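PDB 4PT5: papain-like protease from Human betacoronavirus 2c EMC/2012, which cleaves the viral replicase polyprotein as a cysteine protease and also removes ubiquitin and ISG15 from host proteins. Local coordinates for the interface of chains A and B. Numbering follows the deposited sequence. Chains: chain A/B, Papain-like protease.

The contacts lie along one two-fold interface between two copies of the protease. Contact 1 and contact 3 are at opposite ends, the centres of their C-alpha atoms about 60 Å apart. Contact 2 lies between them, about 25 Å from contact 1 and 38 Å from contact 3. Contacts 1 and 3 share strands 18-23 and 224-227 with the chains exchanged: A:Arg18 meets B:Tyr226 in contact 1, B:Arg18 meets A:Tyr226 in contact 3, which adds other surroundings. Contact 2 brings helix 168-176 against helix 81-91 and adjoining loops. The antiparallel two-fold pairing may be a product of crystal packing.

Contact 1: the interface of chains A and B. Residues chain A 18, 20, 31-32; chain B 224-226.
A:Arg18 brings NH1 of its tilted guanidinium over one face of the B:Tyr226 ring, joining, in this crystal, the N-terminal ubiquitin-like domain of one coronavirus papain-like protease to the zinc-binding fingers of the other. NH1 of A:Arg18 stands 4.0 Å from the ring centroid of B:Tyr226, a cation-pi contact displaced toward the CG-CD1 rim. The two planes are 59° apart, and the edge of the guanidinium turns to B:Tyr226 CB. Farther back along the arginine, methylene CD of A:Arg18 rests 4.0 Å from B:Tyr226 CE2, so chain and charged head both follow the aromatic face.

Beside this pair, methyl CG2 of A:Val20 packs 3.8 Å from B:Tyr226 CB, while CG1 turns toward the backbone oxygen of B:Thr225. B:Met224 fills the next stretch. Its methyl CE lies 3.8 Å from A:Leu32 CD2. The sulfur SD of B:Met224 is 3.4 Å from A:Gln31 O, the backbone oxygen at the end of helix 28-31.

Strand geometry sets up the match. B:Met224 and B:Tyr226, two apart on strand 224-227, both point to chain A, with B:Thr225 between them turned away; A:Arg18 and A:Val20 on strand 18-23 point to chain B. A chi1 of 62° carries the tyrosine ring out toward A:Arg18, and chi2 near perpendicular (-86°) turns its face to the arginine, which arrives extended from CG to NE. B:Met224 bends at chi2, bringing the thioether round to A:Gln31 and A:Leu32.

Contact 2: the interface of chains A and B. Residues chain A 78, 80, 84, 159; chain B 170, 174.
B:Arg170 reaches across into chain A with the middle of its side chain against A:Thr80 and A:Arg84 and its guanidinium beside A:Asn159. The methylene contacts are van der Waals: CG of B:Arg170 sits 3.4 Å from the A:Thr80 hydroxyl OG1, and CD of B:Arg170 3.7 Å from A:Arg84 CD. The two arginine chains cross at about a right angle. Bends at chi2 and chi3 (98°) of B:Arg170 carry its head past A:Arg84 to a loose polar approach, beyond bonding distance, to the A:Asn159 amide, the two planes inclined by 35°. Alongside, methyl CG2 of B:Thr174 comes within 3.7 Å of A:Asp78 OD2.

Hydrogen bonds within each chain fix these surfaces. A:Asp78 OD1 accepts from A:Thr80 N on its anti side and from A:Thr80 OG1 on its syn side (2.7 Å), which holds both the loop and the hydroxyl. In chain B, B:Thr174 OG1 bonds B:Arg170 O one turn back, 2.9 Å away, leaving the methyl to face the partner.

Among the charged groups, A:Arg84 NH2 makes a salt bridge with A:Asp78 OD2 at 3.1 Å, and this carboxylate probably eases the approach of B:Arg170, whose NE is 4.4 Å from A:Arg84 NE.

The patch is the middle of a two-fold contact that may belong to the crystal, between thumb regions of the protease: the loop into helix 81-91, the stretch after helix 148-157, and helix 168-176 of the partner.

Contact 3: the interface of chains A and B. Residues chain A 191, 224, 226, 234, 236; chain B 18, 63-65.
B:Ala64, the first residue of helix 64-74, gives its backbone N-H to the A:Glu191 carboxylate in the fingers of chain A. The bond from B:Ala64 N to A:Glu191 OE2 is 3.0 Å long and nearly straight (167° at H), using the syn side of the oxygen, 28° out of the carboxylate plane. The helix start may favour a charged carboxylate here.

Salt bridges position the acceptor. A:Arg234 NH2 holds A:Glu191 OE1 at 2.9 Å, and A:Arg236 NE approaches A:Glu191 OE2 more loosely at 3.5 Å. A:Arg234 bends at chi3 (86°) and presents the guanidinium edge to B:Asp65, a long link of 3.7 Å from A:Arg234 NH1 to B:Asp65 OD2. It thus stands between two carboxylates and probably tempers their like charges.

Packing completes the patch. B:Thr63 CG2 meets A:Tyr226 CE1 at 3.8 Å, and the same methyl lies over the centre of the B:Arg18 guanidinium. On the ring face turned away from B:Arg18, A:Arg234 CB backs A:Tyr226, with the phenol OH over the A:Arg234 guanidinium.

The patch seats the zinc-binding fingers of chain A on the ubiquitin-like domain and first thumb helix of chain B, a pairing that may exist only in the crystal.

Contact 1: the interface of chains A and B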
loop_
_atom_site.group_PDB
_atom_site.type_symbol
_atom_site.label_atom_id
_atom_site.label_comp_id
_atom_site.label_asym_id
_atom_site.label_seq_id
_atom_site.Cartn_x
_atom_site.Cartn_y
_atom_site.Cartn_z
ATOM N N ARG A 18 -6.713 24.502 16.394
ATOM C CA ARG A 18 -6.742 25.913 16.004
ATOM C C ARG A 18 -8.177 26.389 15.813
ATOM O O ARG A 18 -9.054 25.605 15.433
ATOM C CB ARG A 18 -5.905 26.170 14.744
ATOM C CG ARG A 18 -6.353 25.430 13.493
ATOM C CD ARG A 18 -5.369 25.683 12.367
ATOM N NE ARG A 18 -5.631 24.865 11.185
ATOM C CZ ARG A 18 -6.306 25.276 10.114
ATOM N NH1 ARG A 18 -6.812 26.502 10.057
ATOM N NH2 ARG A 18 -6.477 24.452 9.092
ATOM N N VAL A 20 -10.999 28.582 13.928
ATOM C CA VAL A 20 -11.303 29.163 12.623
ATOM C C VAL A 20 -12.707 29.769 12.639
ATOM O O VAL A 20 -13.663 29.122 13.067
ATOM C CB VAL A 20 -11.180 28.118 11.488
ATOM C CG1 VAL A 20 -11.364 28.770 10.124
ATOM C CG2 VAL A 20 -9.831 27.416 11.546
ATOM N N GLN A 31 -14.139 27.178 2.481
ATOM C CA GLN A 31 -13.686 27.954 3.636
ATOM C C GLN A 31 -12.491 27.319 4.353
ATOM O O GLN A 31 -11.534 28.015 4.703
ATOM C CB GLN A 31 -14.840 28.194 4.613
ATOM C CG GLN A 31 -15.933 29.097 4.062
ATOM C CD GLN A 31 -16.827 29.675 5.142
ATOM O OE1 GLN A 31 -16.433 30.592 5.865
ATOM N NE2 GLN A 31 -18.047 29.151 5.246
ATOM N N LEU A 32 -12.555 26.005 4.563
ATOM C CA LEU A 32 -11.482 25.252 5.213
ATOM C C LEU A 32 -10.889 24.196 4.286
ATOM O O LEU A 32 -9.743 24.310 3.847
ATOM C CB LEU A 32 -11.994 24.569 6.485
ATOM C CG LEU A 32 -11.813 25.240 7.845
ATOM C CD1 LEU A 32 -12.714 24.562 8.863
ATOM C CD2 LEU A 32 -10.355 25.191 8.293
ATOM N N MET B 224 -5.792 32.405 3.182
ATOM C CA MET B 224 -6.468 31.665 4.245
ATOM C C MET B 224 -6.298 32.405 5.572
ATOM O O MET B 224 -5.200 32.861 5.894
ATOM C CB MET B 224 -5.894 30.246 4.335
ATOM C CG MET B 224 -6.543 29.347 5.376
ATOM S SD MET B 224 -8.219 28.830 4.952
ATOM C CE MET B 224 -8.722 28.086 6.503
ATOM N N THR B 225 -7.384 32.521 6.336
ATOM C CA THR B 225 -7.366 33.263 7.600
ATOM C C THR B 225 -7.943 32.451 8.768
ATOM O O THR B 225 -9.028 31.875 8.661
ATOM C CB THR B 225 -8.102 34.620 7.467
ATOM O OG1 THR B 225 -7.455 35.421 6.468
ATOM C CG2 THR B 225 -8.104 35.388 8.788
ATOM N N TYR B 226 -7.195 32.409 9.870
ATOM C CA TYR B 226 -7.656 31.808 11.128
ATOM C C TYR B 226 -7.052 32.538 12.335
ATOM O O TYR B 226 -6.174 33.386 12.170
ATOM C CB TYR B 226 -7.355 30.299 11.171
ATOM C CG TYR B 226 -5.886 29.933 11.108
ATOM C CD1 TYR B 226 -5.230 29.801 9.884
ATOM C CD2 TYR B 226 -5.155 29.701 12.273
ATOM C CE1 TYR B 226 -3.888 29.461 9.823
ATOM C CE2 TYR B 226 -3.809 29.364 12.223
ATOM C CZ TYR B 226 -3.182 29.245 10.997
ATOM O OH TYR B 226 -1.851 28.908 10.946
#

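Contact 2: the interface of chains A and B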
loop_
_atom_site.group_PDB
_atom_site.type_symbol
_atom_site.label_atom_id
_atom_site.label_comp_id
_atom_site.label_asym_id
_atom_site.label_seq_id
_atom_site.Cartn_x
_atom_site.Cartn_y
_atom_site.Cartn_z
ATOM N N ASP A 78 0.584 9.169 2.007
ATOM C CA ASP A 78 0.104 9.893 0.834
ATOM C C ASP A 78 -0.998 10.874 1.255
ATOM O O ASP A 78 -1.604 10.698 2.315
ATOM C CB ASP A 78 -0.345 8.928 -0.280
ATOM C CG ASP A 78 -1.680 8.256 0.009
ATOM O OD1 ASP A 78 -2.723 8.946 -0.031
ATOM O OD2 ASP A 78 -1.686 7.029 0.246
ATOM N N THR A 80 -4.037 11.315 0.512
ATOM C CA THR A 80 -5.434 10.855 0.640
ATOM C C THR A 80 -5.635 9.958 1.865
ATOM O O THR A 80 -6.731 9.423 2.076
ATOM C CB THR A 80 -5.965 10.125 -0.619
ATOM O OG1 THR A 80 -5.308 8.861 -0.770
ATOM C CG2 THR A 80 -5.767 10.958 -1.878
ATOM N N ARG A 84 -9.200 8.689 3.863
ATOM C CA ARG A 84 -9.330 7.243 3.747
ATOM C C ARG A 84 -9.395 6.571 5.122
ATOM O O ARG A 84 -10.128 5.599 5.303
ATOM C CB ARG A 84 -8.167 6.698 2.920
ATOM C CG ARG A 84 -8.410 5.352 2.264
ATOM C CD ARG A 84 -7.501 5.157 1.058
ATOM N NE ARG A 84 -6.164 5.724 1.244
ATOM C CZ ARG A 84 -5.133 5.090 1.800
ATOM N NH1 ARG A 84 -5.264 3.847 2.242
ATOM N NH2 ARG A 84 -3.965 5.705 1.917
ATOM N N ASN A 159 -3.949 -0.379 2.639
ATOM C CA ASN A 159 -4.748 0.033 1.482
ATOM C C ASN A 159 -5.867 -0.965 1.168
ATOM O O ASN A 159 -6.157 -1.266 0.007
ATOM C CB ASN A 159 -3.856 0.312 0.262
ATOM C CG ASN A 159 -2.841 1.416 0.520
ATOM O OD1 ASN A 159 -3.183 2.493 1.016
ATOM N ND2 ASN A 159 -1.583 1.154 0.180
ATOM N N ARG B 170 -5.883 8.348 -5.305
ATOM C CA ARG B 170 -5.111 7.527 -4.383
ATOM C C ARG B 170 -3.923 6.912 -5.099
ATOM O O ARG B 170 -2.777 7.028 -4.648
ATOM C CB ARG B 170 -5.993 6.404 -3.842
ATOM C CG ARG B 170 -5.669 5.962 -2.428
ATOM C CD ARG B 170 -5.930 4.477 -2.243
ATOM N NE ARG B 170 -4.697 3.712 -2.385
ATOM C CZ ARG B 170 -4.507 2.718 -3.247
ATOM N NH1 ARG B 170 -5.480 2.328 -4.060
ATOM N NH2 ARG B 170 -3.335 2.103 -3.281
ATOM N N THR B 174 0.260 7.851 -5.024
ATOM C CA THR B 174 1.189 6.798 -4.606
ATOM C C THR B 174 2.225 6.481 -5.686
ATOM O O THR B 174 3.367 6.146 -5.373
ATOM C CB THR B 174 0.463 5.502 -4.195
ATOM O OG1 THR B 174 -0.540 5.184 -5.167
ATOM C CG2 THR B 174 -0.193 5.659 -2.829
#

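Contact 3: the interface of chains A and B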
loop_
_atom_site.group_PDB
_atom_site.type_symbol
_atom_site.label_atom_id
_atom_site.label_comp_id
_atom_site.label_asym_id
_atom_site.label_seq_id
_atom_site.Cartn_x
_atom_site.Cartn_y
_atom_site.Cartn_z
ATOM N N GLU A 191 26.541 -18.806 3.584
ATOM C CA GLU A 191 26.694 -19.161 2.181
ATOM C C GLU A 191 28.153 -19.511 1.945
ATOM O O GLU A 191 29.041 -18.719 2.275
ATOM C CB GLU A 191 26.271 -18.002 1.277
ATOM C CG GLU A 191 24.817 -17.578 1.431
ATOM C CD GLU A 191 24.354 -16.642 0.329
ATOM O OE1 GLU A 191 25.201 -15.936 -0.261
ATOM O OE2 GLU A 191 23.134 -16.612 0.055
ATOM N N MET A 224 20.646 -25.790 1.533
ATOM C CA MET A 224 20.293 -25.508 0.144
ATOM C C MET A 224 21.542 -25.617 -0.734
ATOM O O MET A 224 22.604 -25.111 -0.371
ATOM C CB MET A 224 19.674 -24.110 0.039
ATOM C CG MET A 224 19.217 -23.704 -1.354
ATOM S SD MET A 224 17.751 -24.586 -1.926
ATOM C CE MET A 224 17.726 -24.076 -3.645
ATOM N N TYR A 226 23.160 -25.300 -4.803
ATOM C CA TYR A 226 23.114 -24.924 -6.221
ATOM C C TYR A 226 24.530 -24.755 -6.788
ATOM O O TYR A 226 25.505 -24.778 -6.035
ATOM C CB TYR A 226 22.263 -23.660 -6.439
ATOM C CG TYR A 226 22.774 -22.413 -5.748
ATOM C CD1 TYR A 226 22.439 -22.137 -4.422
ATOM C CD2 TYR A 226 23.578 -21.497 -6.425
ATOM C CE1 TYR A 226 22.901 -20.994 -3.789
ATOM C CE2 TYR A 226 24.049 -20.351 -5.799
ATOM C CZ TYR A 226 23.707 -20.105 -4.483
ATOM O OH TYR A 226 24.169 -18.970 -3.862
ATOM N N ARG A 234 27.642 -24.554 -4.478
ATOM C CA ARG A 234 27.388 -23.575 -3.423
ATOM C C ARG A 234 26.303 -24.061 -2.475
ATOM O O ARG A 234 25.340 -24.710 -2.893
ATOM C CB ARG A 234 26.986 -22.217 -4.006
ATOM C CG ARG A 234 28.153 -21.283 -4.269
ATOM C CD ARG A 234 27.693 -19.853 -4.488
ATOM N NE ARG A 234 27.556 -19.130 -3.225
ATOM C CZ ARG A 234 27.201 -17.851 -3.117
ATOM N NH1 ARG A 234 26.938 -17.123 -4.200
ATOM N NH2 ARG A 234 27.104 -17.291 -1.919
ATOM N N ARG A 236 23.762 -22.992 0.989
ATOM C CA ARG A 236 23.178 -22.018 1.901
ATOM C C ARG A 236 22.569 -22.775 3.075
ATOM O O ARG A 236 21.808 -23.724 2.878
ATOM C CB ARG A 236 22.116 -21.173 1.186
ATOM C CG ARG A 236 21.617 -19.976 1.984
ATOM C CD ARG A 236 20.700 -19.084 1.158
ATOM N NE ARG A 236 20.416 -17.822 1.843
ATOM C CZ ARG A 236 19.225 -17.451 2.309
ATOM N NH1 ARG A 236 18.160 -18.233 2.161
ATOM N NH2 ARG A 236 19.096 -16.280 2.920
ATOM N N ARG B 18 21.187 -18.057 -11.800
ATOM C CA ARG B 18 21.948 -19.142 -11.178
ATOM C C ARG B 18 21.407 -20.498 -11.614
ATOM O O ARG B 18 20.211 -20.637 -11.892
ATOM C CB ARG B 18 21.960 -19.020 -9.648
ATOM C CG ARG B 18 20.600 -19.086 -8.972
ATOM C CD ARG B 18 20.755 -18.831 -7.484
ATOM N NE ARG B 18 19.474 -18.700 -6.791
ATOM C CZ ARG B 18 18.868 -19.681 -6.127
ATOM N NH1 ARG B 18 19.408 -20.893 -6.059
ATOM N NH2 ARG B 18 17.712 -19.449 -5.526
ATOM N N THR B 63 18.529 -16.018 -2.242
ATOM C CA THR B 63 19.904 -15.964 -1.768
ATOM C C THR B 63 20.276 -14.517 -1.435
ATOM O O THR B 63 19.599 -13.584 -1.876
ATOM C CB THR B 63 20.873 -16.540 -2.816
ATOM O OG1 THR B 63 20.663 -15.888 -4.075
ATOM C CG2 THR B 63 20.641 -18.034 -2.990
ATOM N N ALA B 64 21.336 -14.335 -0.650
ATOM C CA ALA B 64 21.801 -13.000 -0.268
ATOM C C ALA B 64 21.963 -12.093 -1.487
ATOM O O ALA B 64 21.575 -10.923 -1.455
ATOM C CB ALA B 64 23.105 -13.092 0.507
ATOM N N ASP B 65 22.523 -12.655 -2.559
ATOM C CA ASP B 65 22.702 -11.953 -3.830
ATOM C C ASP B 65 21.374 -11.599 -4.504
ATOM O O ASP B 65 21.241 -10.524 -5.092
ATOM C CB ASP B 65 23.566 -12.787 -4.784
ATOM C CG ASP B 65 25.011 -12.907 -4.320
ATOM O OD1 ASP B 65 25.386 -12.254 -3.321
ATOM O OD2 ASP B 65 25.776 -13.660 -4.964
#